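Local coordinates for protein Cfl (Pectobacterium brasiliense, PDB 7A9J) that is a coronafacic acid ligase of the ATP-dependent AMP-binding enzyme family, which probably activates carboxylic acids at the expense of ATP, at residues S521-Y524 with H525-K528; A67-K70 with K71-I75. The protein carries 1 engineered substitution. One frame throughout, in Å; residues are numbered along the deposited sequence.

Interaction 1 (S521-Y524 with H525-K528); sequences SNEY and HLLK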
# COMPACT_ATOMS: atom_id res chain seq x y z
N SER A 521 4.41 -9.66 25.11
CA SER A 521 3.96 -10.56 26.17
C SER A 521 5.06 -11.53 26.54
O SER A 521 5.24 -11.88 27.72
CB SER A 521 2.71 -11.34 25.75
OG SER A 521 2.29 -12.22 26.82
N ASN A 522 5.79 -12.00 25.52
CA ASN A 522 6.83 -12.99 25.74
C ASN A 522 8.01 -12.41 26.48
O ASN A 522 8.71 -13.15 27.18
CB ASN A 522 7.30 -13.58 24.40
CG ASN A 522 6.35 -14.64 23.86
OD1 ASN A 522 5.61 -15.25 24.62
ND2 ASN A 522 6.37 -14.87 22.55
N GLU A 523 8.16 -11.07 26.44
CA GLU A 523 9.25 -10.37 27.11
C GLU A 523 8.81 -9.61 28.34
O GLU A 523 9.52 -8.69 28.80
CB GLU A 523 9.89 -9.40 26.10
CG GLU A 523 10.28 -10.09 24.82
CD GLU A 523 11.36 -11.12 25.05
OE1 GLU A 523 11.31 -12.22 24.45
OE2 GLU A 523 12.27 -10.83 25.87
N TYR A 524 7.65 -9.99 28.90
CA TYR A 524 7.04 -9.29 30.03
C TYR A 524 7.98 -9.14 31.22
O TYR A 524 8.10 -8.05 31.79
CB TYR A 524 5.78 -10.05 30.42
CG TYR A 524 5.20 -9.68 31.77
CD1 TYR A 524 4.73 -8.39 32.02
CD2 TYR A 524 5.08 -10.62 32.78
CE1 TYR A 524 4.18 -8.05 33.26
CE2 TYR A 524 4.52 -10.29 34.02
CZ TYR A 524 4.08 -9.00 34.25
OH TYR A 524 3.52 -8.65 35.47
N HIS A 525 8.63 -10.25 31.64
CA HIS A 525 9.57 -10.16 32.76
C HIS A 525 10.78 -9.31 32.43
O HIS A 525 11.24 -8.54 33.29
CB HIS A 525 9.96 -11.57 33.21
CG HIS A 525 8.76 -12.41 33.50
ND1 HIS A 525 8.02 -12.25 34.64
CD2 HIS A 525 8.11 -13.32 32.74
CE1 HIS A 525 6.99 -13.07 34.61
NE2 HIS A 525 7.03 -13.74 33.47
N LEU A 526 11.30 -9.40 31.20
CA LEU A 526 12.38 -8.50 30.78
C LEU A 526 11.92 -7.05 30.87
O LEU A 526 12.58 -6.20 31.49
CB LEU A 526 12.86 -8.83 29.37
CG LEU A 526 13.98 -7.88 28.89
CD1 LEU A 526 15.26 -8.05 29.69
CD2 LEU A 526 14.21 -8.14 27.42
N LEU A 527 10.75 -6.76 30.29
CA LEU A 527 10.21 -5.40 30.32
C LEU A 527 10.14 -4.87 31.74
O LEU A 527 10.60 -3.76 32.03
CB LEU A 527 8.84 -5.35 29.64
CG LEU A 527 8.81 -5.46 28.11
CD1 LEU A 527 7.36 -5.62 27.64
CD2 LEU A 527 9.50 -4.31 27.37
N LYS A 528 9.53 -5.64 32.66
CA LYS A 528 9.47 -5.18 34.04
C LYS A 528 10.87 -4.87 34.58
O LYS A 528 11.05 -3.88 35.29
CB LYS A 528 8.78 -6.20 34.93
CG LYS A 528 7.29 -6.25 34.69
CD LYS A 528 6.58 -6.89 35.88
CE LYS A 528 6.92 -8.36 35.94
NZ LYS A 528 6.18 -8.91 37.13
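Glu-523 O receives the N-H of Leu-527 at 2.7 Å, nearly straight, the first i-to-i+4 bond of helix 524-530. Glu-523 has left the helical angles of helix 517-522 and stands at the N-cap of the next helix, so one non-helical residue ends the first helix and caps the next. Its chain, bent at chi2 (-65°), runs alongside Leu-526, with Glu-523 OE2 3.7 Å from Leu-526 CD2; both lie on the exposed side, where a carboxylate suits.

Tyr-524 carries most of the contact. A chi1 of 166° sends its ring away from its own N, between His-525 and Lys-528. Tyr-524 CD2 lies over one face of the His-525 imidazole, offset toward its rim, 3.6 Å from His-525 CE1, in a T-shaped pair with planes at 63°. Lys-528 crosses a face of the phenol, Lys-528 CE sitting 3.4 Å from Tyr-524 CZ, and its bend at chi3 brings NZ to 3.1 Å from Tyr-524 OH as a hydrogen-bond donor. Arg-466 and Glu-500 also hydrogen-bond to that buried hydroxyl, Glu-500 the strongest partner. Tyrosine fits because its ring packs on Val-458, Ile-468 and Ile-502 while its OH meets charged groups. Leu-527 packs on Phe-456 and Leu-470.

This is a helix-to-helix junction with an N-cap residue between, whose second helix packs its apolar side on the mixed sheet of the C-terminal domain of an AMP-binding enzyme.

Interaction 2 (A67-K70 with K71-I75); sequences ANIK and KGDRI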
# COMPACT_ATOMS: atom_id res chain seq x y z
N ALA A 67 9.43 -7.95 -31.80
CA ALA A 67 10.25 -8.95 -31.15
C ALA A 67 9.48 -10.22 -30.86
O ALA A 67 9.94 -11.03 -30.05
CB ALA A 67 10.84 -8.40 -29.85
N ASN A 68 8.31 -10.40 -31.47
CA ASN A 68 7.55 -11.64 -31.44
C ASN A 68 6.85 -11.86 -30.09
O ASN A 68 6.48 -13.00 -29.76
CB ASN A 68 8.44 -12.84 -31.78
CG ASN A 68 7.63 -14.05 -32.18
OD1 ASN A 68 6.52 -13.91 -32.69
ND2 ASN A 68 8.17 -15.24 -31.93
N ILE A 69 6.69 -10.81 -29.29
CA ILE A 69 5.81 -10.86 -28.13
C ILE A 69 4.37 -10.79 -28.62
O ILE A 69 4.04 -10.02 -29.54
CB ILE A 69 6.14 -9.73 -27.15
CG1 ILE A 69 7.59 -9.88 -26.68
CG2 ILE A 69 5.24 -9.82 -25.94
CD1 ILE A 69 7.97 -11.31 -26.28
N LYS A 70 3.52 -11.66 -28.07
CA LYS A 70 2.16 -11.86 -28.54
C LYS A 70 1.23 -11.73 -27.36
O LYS A 70 1.66 -11.84 -26.22
CB LYS A 70 1.96 -13.25 -29.18
CG LYS A 70 3.01 -13.62 -30.21
CD LYS A 70 2.63 -14.87 -31.00
CE LYS A 70 3.61 -15.12 -32.15
NZ LYS A 70 3.74 -13.94 -33.07
N LYS A 71 -0.05 -11.48 -27.64
CA LYS A 71 -1.09 -11.53 -26.60
C LYS A 71 -0.95 -12.83 -25.81
O LYS A 71 -0.84 -13.90 -26.40
CB LYS A 71 -2.47 -11.46 -27.27
CG LYS A 71 -3.62 -11.58 -26.28
CD LYS A 71 -4.92 -11.00 -26.83
CE LYS A 71 -5.62 -11.98 -27.69
NZ LYS A 71 -7.09 -11.70 -27.78
N GLY A 72 -0.96 -12.73 -24.47
CA GLY A 72 -0.83 -13.87 -23.59
C GLY A 72 0.58 -14.22 -23.13
O GLY A 72 0.73 -14.96 -22.16
N ASP A 73 1.61 -13.72 -23.82
CA ASP A 73 2.97 -13.87 -23.33
C ASP A 73 3.16 -13.10 -22.02
O ASP A 73 2.59 -12.03 -21.83
CB ASP A 73 3.98 -13.35 -24.36
CG ASP A 73 4.08 -14.22 -25.61
OD1 ASP A 73 3.57 -15.37 -25.63
OD2 ASP A 73 4.67 -13.74 -26.60
N ARG A 74 4.01 -13.61 -21.15
CA ARG A 74 4.22 -13.02 -19.83
C ARG A 74 5.55 -12.28 -19.83
O ARG A 74 6.57 -12.82 -20.22
CB ARG A 74 4.14 -14.09 -18.74
CG ARG A 74 2.79 -14.81 -18.87
CD ARG A 74 2.60 -15.81 -17.84
NE ARG A 74 1.33 -16.49 -17.91
CZ ARG A 74 0.99 -17.47 -17.07
NH1 ARG A 74 1.87 -17.84 -16.14
NH2 ARG A 74 -0.18 -18.09 -17.16
N ILE A 75 5.53 -11.03 -19.36
CA ILE A 75 6.70 -10.19 -19.32
C ILE A 75 6.97 -9.82 -17.87
O ILE A 75 6.12 -9.19 -17.22
CB ILE A 75 6.49 -8.91 -20.13
CG1 ILE A 75 6.02 -9.25 -21.53
CG2 ILE A 75 7.81 -8.10 -20.15
CD1 ILE A 75 6.02 -8.00 -22.43
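A type II beta turn from Lys-70 to Asp-73 leads the chain from the end of helix 50-66 into strand 74-78, and the Asp-73 side chain folds back to brace it. Two hydrogen bonds run between Lys-70 and Asp-73 in opposite directions. The turn bond goes from Asp-73 N to Lys-70 O, 3.0 Å long, with the donor lying above the carbonyl plane. In return Asp-73 OD2 accepts the N-H of Lys-70 at 2.8 Å; the N-H comes from above the carboxylate plane, 55° out of it, and the bond is somewhat bent. Asp-73 has CG beside its own N (chi1 -70°), which turns the carboxylate back over the turn. Aspartate suits the place because its short side chain just spans the gap to that amide. Gly-72 takes the third position of the turn with positive phi (93°), where a side chain would collide with the carbonyl oxygen before it, so glycine fits.

The long arm of Lys-70 runs beside Asp-73 and then leaves it: a bend at chi4 brings Lys-70 NZ to 2.8 Å from Asn-68 OD1, nearly in line with that C=O. Asn-68, with the positive phi that asparagine accepts readily, is the C-prime residue of the Schellman motif that ends helix 50-66. Beneath the turn, Ile-69 CG2 meets Ile-75 CD1 at 4.0 Å, both branched chains packing on Leu-64. Lys-71 reaches outward to a salt bridge with Glu-182.

Schellman motif, type II turn and the Asp-73 side-chain bond to Lys-70 N together form a compact helix-to-strand connection, feeding the parallel sheet that contains strand 74-78 in the AMP-binding enzyme region.

Overall arrangement
Interaction 2 comes first along the chain and interaction 1 near its end, and they lie on opposite sides of the chain's centre, about 56 Å apart between centres and about 39 Å between nearest atoms. They share no sheet. Residues 67-75 enter a parallel sheet of the large AMP-binding part through strand 74-78, whereas residues 521-528 join two short helices, 517-522 and 524-530, beside the mixed sheet that contains strands 450-460, 464-473 and 500-503. Each is a local change of direction. Interaction 2 shapes the large part and interaction 1 the C-terminal part, which in this family can turn relative to each other, as is probably so here.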